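Local coordinates for putative lipoprotein (PDB 3QNK), which probably binds glycans at the cell surface for uptake, as an outer-membrane lipoprotein of the SusD family, at residues W386-N397 with E442-Q452; I31-Q39 with Y250-M258. All coordinates share one frame; numbering follows the deposited sequence.

Contact 1 (W386-N397 with E442-Q452); sequences WIILRYAEIYLN and ERRIEFAFEEQ
Arg390 meets Glu446, Phe447 and Glu450 where helix 432-446 ends. Its CB points toward segment 442-452. Its CD lies 3.2 Å from Glu450 OE1; a bend beyond it (chi3 69°) turns NH1 and NH2 to the helix end. Arg390 NH1 donates to Glu446 O at 3.3 Å, fairly straight (164°) but from above the carbonyl plane. NH1 also forms a salt bridge to OE2 of Glu450, which reaches it from the turn after the helix, its carboxylate nearly coplanar with the guanidinium. NH2 forms a salt bridge to Glu446 OE2. Phe447 CZ sits over one guanidinium face, toward its rim; the ring is tilted and does not stack. Phe447 CE2 touches Leu396 CD1 at 3.5 Å.

One turn back, extended Arg443 donates from both NH1 (2.9 Å) and NH2 (2.7 Å) to one oxygen, Asn397 OD1, in the carbonyl plane. Arg443 NH2 also donates to Gln452 OE1. A 3.7 Å salt bridge from Glu393 OE2 to Arg443 NH2 is long; the main ionic partner of Glu393 is Arg190.

Strand 389-390 leads into helix 391-405, and this corner packs against the end of helix 432-446. Buried Glu446 also pairs with Arg318 and Arg421, which probably keep its carboxylate ionised.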
loop_
_atom_site.group_PDB
_atom_site.type_symbol
_atom_site.label_atom_id
_atom_site.label_comp_id
_atom_site.label_asym_id
_atom_site.label_seq_id
_atom_site.Cartn_x
_atom_site.Cartn_y
_atom_site.Cartn_z
ATOM N N TRP B 386 5.277 -21.732 4.336
ATOM C CA TRP B 386 5.470 -20.885 5.512
ATOM C C TRP B 386 4.630 -21.416 6.665
ATOM O O TRP B 386 3.406 -21.308 6.629
ATOM C CB TRP B 386 5.132 -19.413 5.194
ATOM C CG TRP B 386 5.559 -18.470 6.276
ATOM C CD1 TRP B 386 4.753 -17.670 7.034
ATOM C CD2 TRP B 386 6.902 -18.264 6.755
ATOM N NE1 TRP B 386 5.511 -16.967 7.954
ATOM C CE2 TRP B 386 6.831 -17.325 7.811
ATOM C CE3 TRP B 386 8.150 -18.833 6.437
ATOM C CZ2 TRP B 386 7.965 -16.911 8.518
ATOM C CZ3 TRP B 386 9.269 -18.439 7.155
ATOM C CH2 TRP B 386 9.178 -17.465 8.159
ATOM N N ILE B 387 5.286 -22.031 7.652
ATOM C CA ILE B 387 4.598 -22.628 8.797
ATOM C C ILE B 387 4.529 -21.612 9.933
ATOM O O ILE B 387 5.508 -21.393 10.670
ATOM C CB ILE B 387 5.231 -23.960 9.231
ATOM C CG1 ILE B 387 5.352 -24.896 8.007
ATOM C CG2 ILE B 387 4.403 -24.575 10.350
ATOM C CD1 ILE B 387 6.288 -26.083 8.175
ATOM N N ILE B 388 3.355 -20.999 10.064
ATOM C CA ILE B 388 3.088 -19.980 11.077
ATOM C C ILE B 388 3.021 -20.670 12.450
ATOM O O ILE B 388 3.601 -20.170 13.392
ATOM C CB ILE B 388 1.811 -19.141 10.708
ATOM C CG1 ILE B 388 2.029 -18.394 9.355
ATOM C CG2 ILE B 388 1.481 -18.134 11.802
ATOM C CD1 ILE B 388 0.785 -17.956 8.598
ATOM N N LEU B 389 2.395 -21.834 12.550
ATOM C CA LEU B 389 2.314 -22.548 13.817
ATOM C C LEU B 389 2.694 -24.039 13.648
ATOM O O LEU B 389 2.074 -24.761 12.856
ATOM C CB LEU B 389 0.906 -22.413 14.441
ATOM C CG LEU B 389 0.354 -21.006 14.750
ATOM C CD1 LEU B 389 -1.172 -21.077 14.986
ATOM C CD2 LEU B 389 1.025 -20.415 15.969
ATOM N N ARG B 390 3.747 -24.463 14.391
ATOM C CA ARG B 390 4.301 -25.822 14.485
ATOM C C ARG B 390 4.063 -26.416 15.874
ATOM O O ARG B 390 4.121 -25.679 16.867
ATOM C CB ARG B 390 5.811 -25.778 14.276
ATOM C CG ARG B 390 6.352 -25.852 12.869
ATOM C CD ARG B 390 7.812 -25.375 12.916
ATOM N NE ARG B 390 8.624 -26.350 13.625
ATOM C CZ ARG B 390 9.821 -26.138 14.141
ATOM N NH1 ARG B 390 10.405 -24.958 14.020
ATOM N NH2 ARG B 390 10.461 -27.115 14.752
ATOM N N TYR B 391 3.932 -27.747 15.967
ATOM C CA TYR B 391 3.751 -28.439 17.252
ATOM C C TYR B 391 4.932 -28.177 18.239
ATOM O O TYR B 391 4.690 -28.086 19.442
ATOM C CB TYR B 391 3.563 -29.945 17.030
ATOM C CG TYR B 391 3.021 -30.719 18.216
ATOM C CD1 TYR B 391 2.068 -30.160 19.066
ATOM C CD2 TYR B 391 3.398 -32.039 18.441
ATOM C CE1 TYR B 391 1.551 -30.875 20.145
ATOM C CE2 TYR B 391 2.865 -32.775 19.500
ATOM C CZ TYR B 391 1.939 -32.190 20.350
ATOM O OH TYR B 391 1.392 -32.921 21.373
ATOM N N ALA B 392 6.179 -27.996 17.727
ATOM C CA ALA B 392 7.365 -27.719 18.545
ATOM C C ALA B 392 7.172 -26.524 19.496
ATOM O O ALA B 392 7.687 -26.549 20.618
ATOM C CB ALA B 392 8.561 -27.466 17.654
ATOM N N GLU B 393 6.413 -25.492 19.056
ATOM C CA GLU B 393 6.161 -24.289 19.834
ATOM C C GLU B 393 5.348 -24.565 21.088
ATOM O O GLU B 393 5.572 -23.903 22.106
ATOM C CB GLU B 393 5.437 -23.260 18.986
ATOM C CG GLU B 393 5.847 -21.853 19.340
ATOM C CD GLU B 393 5.076 -20.775 18.613
ATOM O OE1 GLU B 393 5.081 -20.773 17.355
ATOM O OE2 GLU B 393 4.479 -19.924 19.315
ATOM N N ILE B 394 4.388 -25.519 21.022
ATOM C CA ILE B 394 3.547 -25.875 22.159
ATOM C C ILE B 394 4.461 -26.255 23.326
ATOM O O ILE B 394 4.337 -25.682 24.401
ATOM C CB ILE B 394 2.546 -26.995 21.771
ATOM C CG1 ILE B 394 1.705 -26.596 20.532
ATOM C CG2 ILE B 394 1.673 -27.470 22.933
ATOM C CD1 ILE B 394 0.952 -25.264 20.598
ATOM N N TYR B 395 5.453 -27.108 23.069
ATOM C CA TYR B 395 6.396 -27.573 24.071
ATOM C C TYR B 395 7.213 -26.437 24.682
ATOM O O TYR B 395 7.361 -26.379 25.911
ATOM C CB TYR B 395 7.327 -28.613 23.463
ATOM C CG TYR B 395 6.620 -29.900 23.118
ATOM C CD1 TYR B 395 6.372 -30.862 24.090
ATOM C CD2 TYR B 395 6.199 -30.163 21.815
ATOM C CE1 TYR B 395 5.717 -32.046 23.783
ATOM C CE2 TYR B 395 5.539 -31.349 21.495
ATOM C CZ TYR B 395 5.299 -32.288 22.486
ATOM O OH TYR B 395 4.677 -33.479 22.215
ATOM N N LEU B 396 7.714 -25.528 23.839
ATOM C CA LEU B 396 8.567 -24.421 24.268
ATOM C C LEU B 396 7.776 -23.307 24.971
ATOM O O LEU B 396 8.270 -22.772 25.954
ATOM C CB LEU B 396 9.387 -23.884 23.083
ATOM C CG LEU B 396 10.527 -24.820 22.635
ATOM C CD1 LEU B 396 11.172 -24.358 21.367
ATOM C CD2 LEU B 396 11.577 -24.949 23.695
ATOM N N ASN B 397 6.529 -23.023 24.539
ATOM C CA ASN B 397 5.645 -22.070 25.217
ATOM C C ASN B 397 5.278 -22.610 26.593
ATOM O O ASN B 397 5.263 -21.865 27.566
ATOM C CB ASN B 397 4.372 -21.821 24.395
ATOM C CG ASN B 397 4.595 -21.113 23.078
ATOM O OD1 ASN B 397 5.690 -20.662 22.758
ATOM N ND2 ASN B 397 3.545 -20.983 22.290
ATOM N N GLU B 442 17.166 -22.776 23.662
ATOM C CA GLU B 442 16.499 -23.796 22.837
ATOM C C GLU B 442 15.501 -23.184 21.872
ATOM O O GLU B 442 15.398 -23.617 20.722
ATOM C CB GLU B 442 15.781 -24.873 23.688
ATOM C CG GLU B 442 16.683 -26.031 24.066
ATOM C CD GLU B 442 17.320 -26.788 22.918
ATOM O OE1 GLU B 442 16.613 -27.095 21.930
ATOM O OE2 GLU B 442 18.541 -27.056 23.003
ATOM N N ARG B 443 14.758 -22.195 22.346
ATOM C CA ARG B 443 13.778 -21.507 21.529
ATOM C C ARG B 443 14.450 -20.824 20.334
ATOM O O ARG B 443 13.919 -20.842 19.219
ATOM C CB ARG B 443 13.027 -20.469 22.370
ATOM C CG ARG B 443 11.672 -20.208 21.767
ATOM C CD ARG B 443 10.993 -18.984 22.315
ATOM N NE ARG B 443 9.728 -18.829 21.614
ATOM C CZ ARG B 443 8.573 -19.327 22.035
ATOM N NH1 ARG B 443 8.502 -19.966 23.202
ATOM N NH2 ARG B 443 7.476 -19.161 21.316
ATOM N N ARG B 444 15.620 -20.226 20.575
ATOM C CA ARG B 444 16.345 -19.514 19.554
ATOM C C ARG B 444 16.754 -20.465 18.427
ATOM O O ARG B 444 16.576 -20.120 17.266
ATOM C CB ARG B 444 17.562 -18.789 20.148
ATOM C CG ARG B 444 18.296 -18.003 19.077
ATOM C CD ARG B 444 19.624 -17.519 19.539
ATOM N NE ARG B 444 20.204 -16.629 18.543
ATOM C CZ ARG B 444 21.336 -15.962 18.709
ATOM N NH1 ARG B 444 22.033 -16.094 19.827
ATOM N NH2 ARG B 444 21.789 -15.172 17.751
ATOM N N ILE B 445 17.280 -21.646 18.760
ATOM C CA ILE B 445 17.739 -22.625 17.790
ATOM C C ILE B 445 16.550 -23.276 17.080
ATOM O O ILE B 445 16.570 -23.462 15.852
ATOM C CB ILE B 445 18.634 -23.670 18.486
ATOM C CG1 ILE B 445 19.896 -23.027 19.100
ATOM C CG2 ILE B 445 18.985 -24.843 17.567
ATOM C CD1 ILE B 445 20.877 -22.304 18.091
ATOM N N GLU B 446 15.510 -23.608 17.846
ATOM C CA GLU B 446 14.335 -24.247 17.294
ATOM C C GLU B 446 13.636 -23.383 16.279
ATOM O O GLU B 446 13.228 -23.869 15.208
ATOM C CB GLU B 446 13.335 -24.620 18.405
ATOM C CG GLU B 446 12.244 -25.595 17.949
ATOM C CD GLU B 446 12.749 -26.919 17.401
ATOM O OE1 GLU B 446 13.901 -27.299 17.696
ATOM O OE2 GLU B 446 12.016 -27.551 16.616
ATOM N N PHE B 447 13.459 -22.110 16.637
ATOM C CA PHE B 447 12.674 -21.206 15.814
ATOM C C PHE B 447 13.508 -20.197 15.017
ATOM O O PHE B 447 12.939 -19.207 14.546
ATOM C CB PHE B 447 11.583 -20.533 16.674
ATOM C CG PHE B 447 10.527 -21.566 16.975
ATOM C CD1 PHE B 447 9.658 -22.005 15.977
ATOM C CD2 PHE B 447 10.460 -22.171 18.222
ATOM C CE1 PHE B 447 8.748 -23.029 16.223
ATOM C CE2 PHE B 447 9.522 -23.176 18.480
ATOM C CZ PHE B 447 8.694 -23.621 17.468
ATOM N N ALA B 448 14.806 -20.503 14.754
ATOM C CA ALA B 448 15.642 -19.610 13.957
ATOM C C ALA B 448 15.045 -19.474 12.544
ATOM O O ALA B 448 14.600 -20.465 11.979
ATOM C CB ALA B 448 17.070 -20.133 13.898
ATOM N N PHE B 449 14.959 -18.248 12.017
ATOM C CA PHE B 449 14.472 -17.913 10.657
ATOM C C PHE B 449 13.000 -18.176 10.506
ATOM O O PHE B 449 12.506 -18.295 9.379
ATOM C CB PHE B 449 15.292 -18.591 9.534
ATOM C CG PHE B 449 16.753 -18.349 9.789
ATOM C CD1 PHE B 449 17.264 -17.048 9.801
ATOM C CD2 PHE B 449 17.592 -19.396 10.180
ATOM C CE1 PHE B 449 18.599 -16.805 10.141
ATOM C CE2 PHE B 449 18.914 -19.149 10.547
ATOM C CZ PHE B 449 19.418 -17.860 10.495
ATOM N N GLU B 450 12.276 -18.188 11.633
ATOM C CA GLU B 450 10.826 -18.394 11.617
ATOM C C GLU B 450 10.103 -17.178 12.157
ATOM O O GLU B 450 9.009 -17.315 12.681
ATOM C CB GLU B 450 10.443 -19.650 12.377
ATOM C CG GLU B 450 10.694 -20.899 11.557
ATOM C CD GLU B 450 10.256 -22.148 12.286
ATOM O OE1 GLU B 450 9.093 -22.583 12.101
ATOM O OE2 GLU B 450 11.057 -22.638 13.111
ATOM N N GLU B 451 10.709 -15.989 11.996
ATOM C CA GLU B 451 10.161 -14.680 12.366
ATOM C C GLU B 451 9.780 -14.586 13.862
ATOM O O GLU B 451 8.776 -13.945 14.199
ATOM C CB GLU B 451 8.952 -14.310 11.461
ATOM C CG GLU B 451 8.953 -12.842 11.063
ATOM C CD GLU B 451 7.770 -12.289 10.278
ATOM O OE1 GLU B 451 7.263 -12.989 9.359
ATOM O OE2 GLU B 451 7.407 -11.112 10.543
ATOM N N GLN B 452 10.606 -15.153 14.766
ATOM C CA GLN B 452 10.290 -15.073 16.200
ATOM C C GLN B 452 11.340 -14.350 17.022
ATOM O O GLN B 452 10.994 -13.704 17.992
ATOM C CB GLN B 452 10.104 -16.482 16.779
ATOM C CG GLN B 452 8.764 -17.130 16.489
ATOM C CD GLN B 452 8.228 -17.841 17.693
ATOM O OE1 GLN B 452 8.187 -17.312 18.837
ATOM N NE2 GLN B 452 7.705 -19.012 17.425
#

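Contact 2 (I31-Q39 with Y250-M258); sequences ISVDGLQLQ and YNNMMVCNM. With PO4 (phosphate ion), chain F.
At Gly35 the two backbones meet directly. Its CA lies 3.8 Å from the CA of selenomethionine Met253, and Gly35 O is 3.6 Å from that same CA. The glycine sits in a type I turn from Asp34 to Gln37, which lies against the short, weakly bonded helix 253-257.

One amide fastens the turn to the helix. Asn257 ND2 donates to Gly35 O at 2.8 Å, approaching nearly along the C=O axis. It also donates to Met253 O, so one nitrogen holds two carbonyls. Asn257 OD1 accepts from Leu274 N, which further fixes the amide.

The extended side chain of Met253 runs past the turn. Its CG is anti to the backbone N (chi1 -170°), lying 3.7 Å from Gly35 O. The Val33 and Met253 side chains cross at about a right angle, with Met253 SE 3.8 Å from Val33 CG1. Met253 CE rests 3.6 Å from Gln37 CG. Elsewhere in the contact, Leu36 CD2 packs on Cys256 SG at 3.9 Å.

Each segment is braced internally. Asp34 OD1 accepts from Leu36 N in an Asx turn, and OD2 accepts from Leu38 N. Asp34 O takes both Gln37 N and Gln37 NE2. Asn252 is the N-cap of the helix, its OD1 accepting from Val255 N. A phosphate ion, probably from the crystallisation liquor and also bound by Arg125, accepts a weak hydrogen bond from Asp34 N. Arg507 of the second subunit packs on Asn251.

The contact thus joins a loop held by its own hydrogen bonds to a capped helix through a single direct hydrogen bond, with apolar packing around it.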
loop_
_atom_site.group_PDB
_atom_site.type_symbol
_atom_site.label_atom_id
_atom_site.label_comp_id
_atom_site.label_asym_id
_atom_site.label_seq_id
_atom_site.Cartn_x
_atom_site.Cartn_y
_atom_site.Cartn_z
ATOM N N ILE B 31 -3.601 -12.949 4.596
ATOM C CA ILE B 31 -2.458 -13.344 5.420
ATOM C C ILE B 31 -1.201 -12.971 4.628
ATOM O O ILE B 31 -1.038 -13.415 3.478
ATOM C CB ILE B 31 -2.479 -14.845 5.825
ATOM C CG1 ILE B 31 -3.687 -15.186 6.699
ATOM C CG2 ILE B 31 -1.160 -15.233 6.522
ATOM C CD1 ILE B 31 -3.979 -16.686 6.743
ATOM N N SER B 32 -0.353 -12.121 5.215
ATOM C CA SER B 32 0.868 -11.667 4.540
ATOM C C SER B 32 2.107 -12.362 5.081
ATOM O O SER B 32 2.216 -12.603 6.293
ATOM C CB SER B 32 1.039 -10.162 4.706
ATOM O OG SER B 32 -0.070 -9.465 4.180
ATOM N N VAL B 33 3.047 -12.663 4.176
ATOM C CA VAL B 33 4.355 -13.248 4.504
ATOM C C VAL B 33 5.440 -12.308 3.998
ATOM O O VAL B 33 5.441 -11.936 2.815
ATOM C CB VAL B 33 4.550 -14.675 3.937
ATOM C CG1 VAL B 33 5.804 -15.322 4.525
ATOM C CG2 VAL B 33 3.313 -15.540 4.179
ATOM N N ASP B 34 6.336 -11.903 4.893
ATOM C CA ASP B 34 7.470 -11.058 4.529
ATOM C C ASP B 34 8.553 -11.945 3.930
ATOM O O ASP B 34 9.294 -12.605 4.683
ATOM C CB ASP B 34 8.004 -10.291 5.750
ATOM C CG ASP B 34 9.191 -9.367 5.481
ATOM O OD1 ASP B 34 9.542 -9.169 4.282
ATOM O OD2 ASP B 34 9.752 -8.806 6.475
ATOM N N GLY B 35 8.615 -11.972 2.597
ATOM C CA GLY B 35 9.595 -12.750 1.856
ATOM C C GLY B 35 11.033 -12.388 2.172
ATOM O O GLY B 35 11.918 -13.239 2.067
ATOM N N LEU B 36 11.267 -11.133 2.623
ATOM C CA LEU B 36 12.580 -10.588 2.932
ATOM C C LEU B 36 12.981 -10.757 4.402
ATOM O O LEU B 36 14.178 -10.574 4.734
ATOM C CB LEU B 36 12.629 -9.124 2.522
ATOM C CG LEU B 36 12.592 -8.948 1.018
ATOM C CD1 LEU B 36 11.878 -7.682 0.643
ATOM C CD2 LEU B 36 13.989 -9.037 0.413
ATOM N N GLN B 37 12.018 -11.175 5.258
ATOM C CA GLN B 37 12.210 -11.450 6.692
ATOM C C GLN B 37 12.991 -10.322 7.346
ATOM O O GLN B 37 14.068 -10.528 7.917
ATOM C CB GLN B 37 12.896 -12.806 6.885
ATOM C CG GLN B 37 11.983 -14.005 6.606
ATOM C CD GLN B 37 10.973 -14.186 7.701
ATOM O OE1 GLN B 37 11.324 -14.497 8.862
ATOM N NE2 GLN B 37 9.706 -13.918 7.357
ATOM N N LEU B 38 12.439 -9.110 7.232
ATOM C CA LEU B 38 13.090 -7.914 7.694
ATOM C C LEU B 38 13.222 -7.896 9.196
ATOM O O LEU B 38 14.308 -7.581 9.681
ATOM C CB LEU B 38 12.410 -6.668 7.145
ATOM C CG LEU B 38 12.588 -6.441 5.619
ATOM C CD1 LEU B 38 12.114 -5.077 5.237
ATOM C CD2 LEU B 38 14.065 -6.592 5.176
ATOM N N GLN B 39 12.212 -8.333 9.935
ATOM C CA GLN B 39 12.279 -8.433 11.406
ATOM C C GLN B 39 13.431 -9.351 11.869
ATOM O O GLN B 39 14.092 -9.007 12.847
ATOM C CB GLN B 39 10.941 -8.928 11.993
ATOM C CG GLN B 39 9.792 -7.953 11.782
ATOM C CD GLN B 39 9.954 -6.701 12.589
ATOM O OE1 GLN B 39 10.882 -5.887 12.397
ATOM N NE2 GLN B 39 9.028 -6.525 13.492
ATOM N N TYR B 250 11.359 -10.468 -7.240
ATOM C CA TYR B 250 11.920 -9.490 -6.326
ATOM C C TYR B 250 11.336 -9.637 -4.926
ATOM O O TYR B 250 11.922 -9.114 -3.977
ATOM C CB TYR B 250 11.696 -8.076 -6.900
ATOM C CG TYR B 250 12.479 -7.821 -8.177
ATOM C CD1 TYR B 250 13.862 -8.002 -8.220
ATOM C CD2 TYR B 250 11.842 -7.388 -9.338
ATOM C CE1 TYR B 250 14.595 -7.737 -9.377
ATOM C CE2 TYR B 250 12.568 -7.121 -10.505
ATOM C CZ TYR B 250 13.946 -7.298 -10.518
ATOM O OH TYR B 250 14.697 -7.061 -11.647
ATOM N N ASN B 251 10.210 -10.372 -4.787
ATOM C CA ASN B 251 9.568 -10.541 -3.487
ATOM C C ASN B 251 9.376 -12.026 -3.098
ATOM O O ASN B 251 8.941 -12.326 -1.973
ATOM C CB ASN B 251 8.262 -9.762 -3.459
ATOM C CG ASN B 251 8.534 -8.285 -3.234
ATOM O OD1 ASN B 251 9.127 -7.870 -2.214
ATOM N ND2 ASN B 251 8.185 -7.466 -4.217
ATOM N N ASN B 252 9.797 -12.934 -4.008
ATOM C CA ASN B 252 9.734 -14.374 -3.813
ATOM C C ASN B 252 10.677 -14.781 -2.689
ATOM O O ASN B 252 11.894 -14.679 -2.839
ATOM C CB ASN B 252 10.057 -15.115 -5.113
ATOM C CG ASN B 252 9.980 -16.604 -4.964
ATOM O OD1 ASN B 252 10.921 -17.259 -4.499
ATOM N ND2 ASN B 252 8.836 -17.157 -5.302
HETATM N N MSE B 253 10.100 -15.259 -1.577
HETATM C CA MSE B 253 10.769 -15.677 -0.349
HETATM C C MSE B 253 11.980 -16.603 -0.590
HETATM O O MSE B 253 13.008 -16.433 0.075
HETATM C CB MSE B 253 9.768 -16.345 0.580
HETATM C CG MSE B 253 10.330 -16.591 1.941
HETATM SE SE MSE B 253 9.016 -16.989 3.244
HETATM C CE MSE B 253 10.040 -16.365 4.669
HETATM N N MSE B 254 11.865 -17.564 -1.531
HETATM C CA MSE B 254 12.944 -18.500 -1.844
HETATM C C MSE B 254 14.092 -17.822 -2.591
HETATM O O MSE B 254 15.237 -17.966 -2.172
HETATM C CB MSE B 254 12.406 -19.671 -2.660
HETATM C CG MSE B 254 13.429 -20.776 -2.847
HETATM SE SE MSE B 254 13.037 -21.943 -4.340
HETATM C CE MSE B 254 14.638 -23.165 -4.180
ATOM N N VAL B 255 13.799 -17.111 -3.708
ATOM C CA VAL B 255 14.812 -16.455 -4.540
ATOM C C VAL B 255 15.525 -15.369 -3.721
ATOM O O VAL B 255 16.747 -15.289 -3.767
ATOM C CB VAL B 255 14.187 -15.913 -5.847
ATOM C CG1 VAL B 255 15.191 -15.113 -6.673
ATOM C CG2 VAL B 255 13.614 -17.051 -6.676
ATOM N N CYS B 256 14.781 -14.614 -2.910
ATOM C CA CYS B 256 15.316 -13.559 -2.064
ATOM C C CYS B 256 16.304 -14.060 -1.039
ATOM O O CYS B 256 17.144 -13.276 -0.625
ATOM C CB CYS B 256 14.186 -12.818 -1.369
ATOM S SG CYS B 256 13.305 -11.667 -2.442
ATOM N N ASN B 257 16.177 -15.313 -0.569
ATOM C CA ASN B 257 17.042 -15.818 0.486
ATOM C C ASN B 257 17.935 -16.964 0.015
ATOM O O ASN B 257 18.661 -17.562 0.825
ATOM C CB ASN B 257 16.202 -16.205 1.692
ATOM C CG ASN B 257 15.507 -14.992 2.286
ATOM O OD1 ASN B 257 16.117 -14.133 2.934
ATOM N ND2 ASN B 257 14.236 -14.840 1.990
HETATM N N MSE B 258 17.956 -17.195 -1.306
HETATM C CA MSE B 258 18.768 -18.224 -1.924
HETATM C C MSE B 258 20.223 -17.741 -2.135
HETATM O O MSE B 258 20.437 -16.554 -2.415
HETATM C CB MSE B 258 18.131 -18.601 -3.257
HETATM C CG MSE B 258 18.666 -19.896 -3.866
HETATM SE SE MSE B 258 17.915 -20.210 -5.646
HETATM C CE MSE B 258 16.088 -20.149 -5.095
HETATM P P PO4 F . 4.481 -9.749 8.248
HETATM O O1 PO4 F . 5.451 -8.972 9.277
HETATM O O2 PO4 F . 3.695 -8.714 7.257
HETATM O O3 PO4 F . 5.266 -11.012 7.582
HETATM O O4 PO4 F . 3.346 -10.474 9.074
#

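In the fold
The centres of contacts 1 and 2 are about 18 Å apart. Both segments of contact 2 precede those of contact 1 in the sequence. Trp386 joins them: its CZ3 packs on Met253 CE and its CD1 on Val33 CG1. Glu451 OE1 and Gln37 NE2, 3.3 Å apart, probably form a hydrogen bond. Contact 1 includes the two outer strands of a small antiparallel sheet, and contact 2 packs on the same sheet. Strands 384-387 and 389-390 flank strand 238-244, and Val33 and Met253 pack on that central strand. Contact 2 ties the N-terminal family region to the SusD family region, whereas contact 1 lies within the latter. Together they connect an early loop, through the sheet, to the helices 391-405 and 432-446.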